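Local coordinates for D-isomer specific 2-hydroxyacid dehydrogenase family protein (Desulfovibrio vulgaris, PDB 5TX7), which probably catalyses the NAD-dependent interconversion of a D-2-hydroxyacid and the corresponding 2-oxoacid, at residues His123-Ala127 / Gly128-Gln132. Residues are numbered along the deposited sequence; the frame is centred on the assembly and turned at random.
Sequences HRIRA and GAWTQ
Arg124 and Ile125 meet Gly128, Ala129 and Trp130 in a local helix-ending contact, a Schellman motif between helix 118-126 and the short helix 129-132. The centre of the contact is about 35 Å from the centre of the chain, in a projecting part that packs on the second subunit. Two backbone bonds make the motif. Ala129 N donates to Arg124 O at 2.9 Å, with an N-H...O angle of 154°. Gly128 N donates to Ile125 O, also at 2.9 Å. Gly128 is the C-prime residue, and its positive phi of 85° turns the chain out of the first helix. The same glycine is the N-cap of the next helix. Gly128 O accepts from Gln132 N at 3.1 Å and from Thr131 OG1 at 2.6 Å.

Two side-chain pairs pack beside the turn. Arg124 is bent at chi2 and chi3, which brings its guanidinium over the Ala129 methyl. That methyl sits against one face of the group, off-centre toward the rim, with Ala129 CB 3.5 Å from Arg124 NH2. Arg124 NE forms a salt bridge with Asp140, and Phe138 touches both Arg124 and Ala129. Ile125 and Trp130 run side by side in the same direction. CD1 of Ile125 reaches CE3 of Trp130 at 3.9 Å, approaching the ring obliquely. The indole NE1 makes a hydrogen bond to Trp136 O, which probably helps fix the ring's rotation. Thr284 of the second subunit packs on Ile125, and Pro269 of that subunit packs on Trp130.

Backbone bonds thus set the bend between the two helices. The bridge to Asp140, outside the turn, probably helps hold the arginine over Ala129, and the Ile125-Trp130 pair contributes apolar surface to the dimer interface.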
ATOM      1  N   HIS A 123      -8.981 -13.088   2.216  1.00 77.67           N
ATOM      2  CA  HIS A 123      -9.740 -13.891   3.170  1.00 82.57           C
ATOM      3  C   HIS A 123     -10.968 -14.532   2.524  1.00 85.03           C
ATOM      4  O   HIS A 123     -11.276 -15.693   2.783  1.00 91.81           O
ATOM      5  CB  HIS A 123     -10.139 -13.034   4.379  1.00 86.04           C
ATOM      6  CG  HIS A 123     -11.109 -13.695   5.296  1.00 92.21           C
ATOM      7  ND1 HIS A 123     -10.709 -14.426   6.392  1.00 96.83           N
ATOM      8  CD2 HIS A 123     -12.462 -13.745   5.277  1.00 96.41           C
ATOM      9  CE1 HIS A 123     -11.776 -14.899   7.013  1.00101.69           C
ATOM     10  NE2 HIS A 123     -12.851 -14.506   6.351  1.00102.33           N
ATOM     11  N   ARG A 124     -11.655 -13.781   1.675  1.00 82.35           N
ATOM     12  CA  ARG A 124     -12.865 -14.262   1.016  1.00 83.05           C
ATOM     13  C   ARG A 124     -12.535 -15.352   0.006  1.00 83.03           C
ATOM     14  O   ARG A 124     -13.233 -16.355  -0.052  1.00 87.76           O
ATOM     15  CB  ARG A 124     -13.607 -13.104   0.351  1.00 82.15           C
ATOM     16  CG  ARG A 124     -14.093 -12.037   1.343  1.00 81.16           C
ATOM     17  CD  ARG A 124     -15.306 -12.471   2.132  1.00 83.57           C
ATOM     18  NE  ARG A 124     -16.412 -12.811   1.231  1.00 87.43           N
ATOM     19  CZ  ARG A 124     -17.098 -13.962   1.208  1.00 91.45           C
ATOM     20  NH1 ARG A 124     -16.870 -14.959   2.077  1.00 93.48           N
ATOM     21  NH2 ARG A 124     -18.068 -14.103   0.308  1.00 91.64           N
ATOM     22  N   ILE A 125     -11.462 -15.178  -0.763  1.00 81.16           N
ATOM     23  CA  ILE A 125     -10.957 -16.255  -1.636  1.00 84.84           C
ATOM     24  C   ILE A 125     -10.741 -17.548  -0.844  1.00 88.44           C
ATOM     25  O   ILE A 125     -11.151 -18.612  -1.293  1.00 91.40           O
ATOM     26  CB  ILE A 125      -9.647 -15.865  -2.372  1.00 84.86           C
ATOM     27  CG1 ILE A 125      -9.954 -14.851  -3.477  1.00 84.78           C
ATOM     28  CG2 ILE A 125      -8.954 -17.076  -3.003  1.00 87.91           C
ATOM     29  CD1 ILE A 125      -8.733 -14.105  -3.969  1.00 81.95           C
ATOM     30  N   ARG A 126     -10.122 -17.438   0.331  1.00 89.51           N
ATOM     31  CA  ARG A 126      -9.810 -18.590   1.187  1.00 91.77           C
ATOM     32  C   ARG A 126     -11.052 -19.248   1.798  1.00 95.92           C
ATOM     33  O   ARG A 126     -11.029 -20.442   2.107  1.00 99.23           O
ATOM     34  CB  ARG A 126      -8.811 -18.190   2.284  1.00 89.50           C
ATOM     35  CG  ARG A 126      -7.424 -17.893   1.722  1.00 86.93           C
ATOM     36  CD  ARG A 126      -6.435 -17.427   2.774  1.00 84.35           C
ATOM     37  NE  ARG A 126      -5.317 -16.734   2.139  1.00 82.26           N
ATOM     38  CZ  ARG A 126      -4.334 -17.312   1.442  1.00 83.55           C
ATOM     39  NH1 ARG A 126      -4.264 -18.635   1.299  1.00 87.78           N
ATOM     40  NH2 ARG A 126      -3.382 -16.557   0.891  1.00 80.67           N
ATOM     41  N   ALA A 127     -12.126 -18.473   1.956  1.00 94.07           N
ATOM     42  CA  ALA A 127     -13.453 -19.004   2.309  1.00 97.31           C
ATOM     43  C   ALA A 127     -14.263 -19.505   1.088  1.00100.47           C
ATOM     44  O   ALA A 127     -15.443 -19.837   1.231  1.00101.67           O
ATOM     45  CB  ALA A 127     -14.247 -17.948   3.067  1.00 94.64           C
ATOM     46  N   GLY A 128     -13.650 -19.530  -0.102  1.00 99.44           N
ATOM     47  CA  GLY A 128     -14.277 -20.050  -1.319  1.00100.01           C
ATOM     48  C   GLY A 128     -15.163 -19.079  -2.089  1.00 98.35           C
ATOM     49  O   GLY A 128     -16.034 -19.508  -2.850  1.00 98.80           O
ATOM     50  N   ALA A 129     -14.940 -17.778  -1.915  1.00 94.03           N
ATOM     51  CA  ALA A 129     -15.835 -16.762  -2.490  1.00 94.25           C
ATOM     52  C   ALA A 129     -15.680 -16.599  -4.003  1.00 94.30           C
ATOM     53  O   ALA A 129     -16.629 -16.197  -4.688  1.00 95.73           O
ATOM     54  CB  ALA A 129     -15.624 -15.426  -1.808  1.00 91.44           C
ATOM     55  N   TRP A 130     -14.491 -16.915  -4.518  1.00 95.24           N
ATOM     56  CA  TRP A 130     -14.209 -16.810  -5.950  1.00 96.95           C
ATOM     57  C   TRP A 130     -14.922 -17.946  -6.718  1.00101.75           C
ATOM     58  O   TRP A 130     -15.497 -17.701  -7.776  1.00 99.58           O
ATOM     59  CB  TRP A 130     -12.689 -16.813  -6.209  1.00 96.36           C
ATOM     60  CG  TRP A 130     -12.241 -16.124  -7.489  1.00 94.95           C
ATOM     61  CD1 TRP A 130     -13.026 -15.736  -8.533  1.00 95.11           C
ATOM     62  CD2 TRP A 130     -10.891 -15.800  -7.867  1.00 94.11           C
ATOM     63  NE1 TRP A 130     -12.259 -15.169  -9.520  1.00 93.12           N
ATOM     64  CE2 TRP A 130     -10.945 -15.202  -9.144  1.00 91.93           C
ATOM     65  CE3 TRP A 130      -9.640 -15.956  -7.248  1.00 93.92           C
ATOM     66  CZ2 TRP A 130      -9.803 -14.750  -9.816  1.00 91.07           C
ATOM     67  CZ3 TRP A 130      -8.498 -15.499  -7.916  1.00 91.69           C
ATOM     68  CH2 TRP A 130      -8.593 -14.905  -9.188  1.00 90.59           C
ATOM     69  N   THR A 131     -14.894 -19.168  -6.176  1.00106.36           N
ATOM     70  CA  THR A 131     -15.693 -20.295  -6.715  1.00113.09           C
ATOM     71  C   THR A 131     -17.208 -20.034  -6.631  1.00113.07           C
ATOM     72  O   THR A 131     -17.946 -20.307  -7.578  1.00112.85           O
ATOM     73  CB  THR A 131     -15.408 -21.629  -5.977  1.00117.40           C
ATOM     74  OG1 THR A 131     -15.562 -21.441  -4.566  1.00118.81           O
ATOM     75  CG2 THR A 131     -13.988 -22.128  -6.246  1.00115.37           C
ATOM     76  N   GLN A 132     -17.654 -19.510  -5.489  1.00109.80           N
ATOM     77  CA  GLN A 132     -19.072 -19.189  -5.273  1.00106.86           C
ATOM     78  C   GLN A 132     -19.557 -18.023  -6.135  1.00102.15           C
ATOM     79  O   GLN A 132     -20.750 -17.911  -6.384  1.00104.33           O
ATOM     80  CB  GLN A 132     -19.350 -18.881  -3.792  1.00105.49           C
ATOM     81  CG  GLN A 132     -19.269 -20.091  -2.876  1.00107.34           C
TER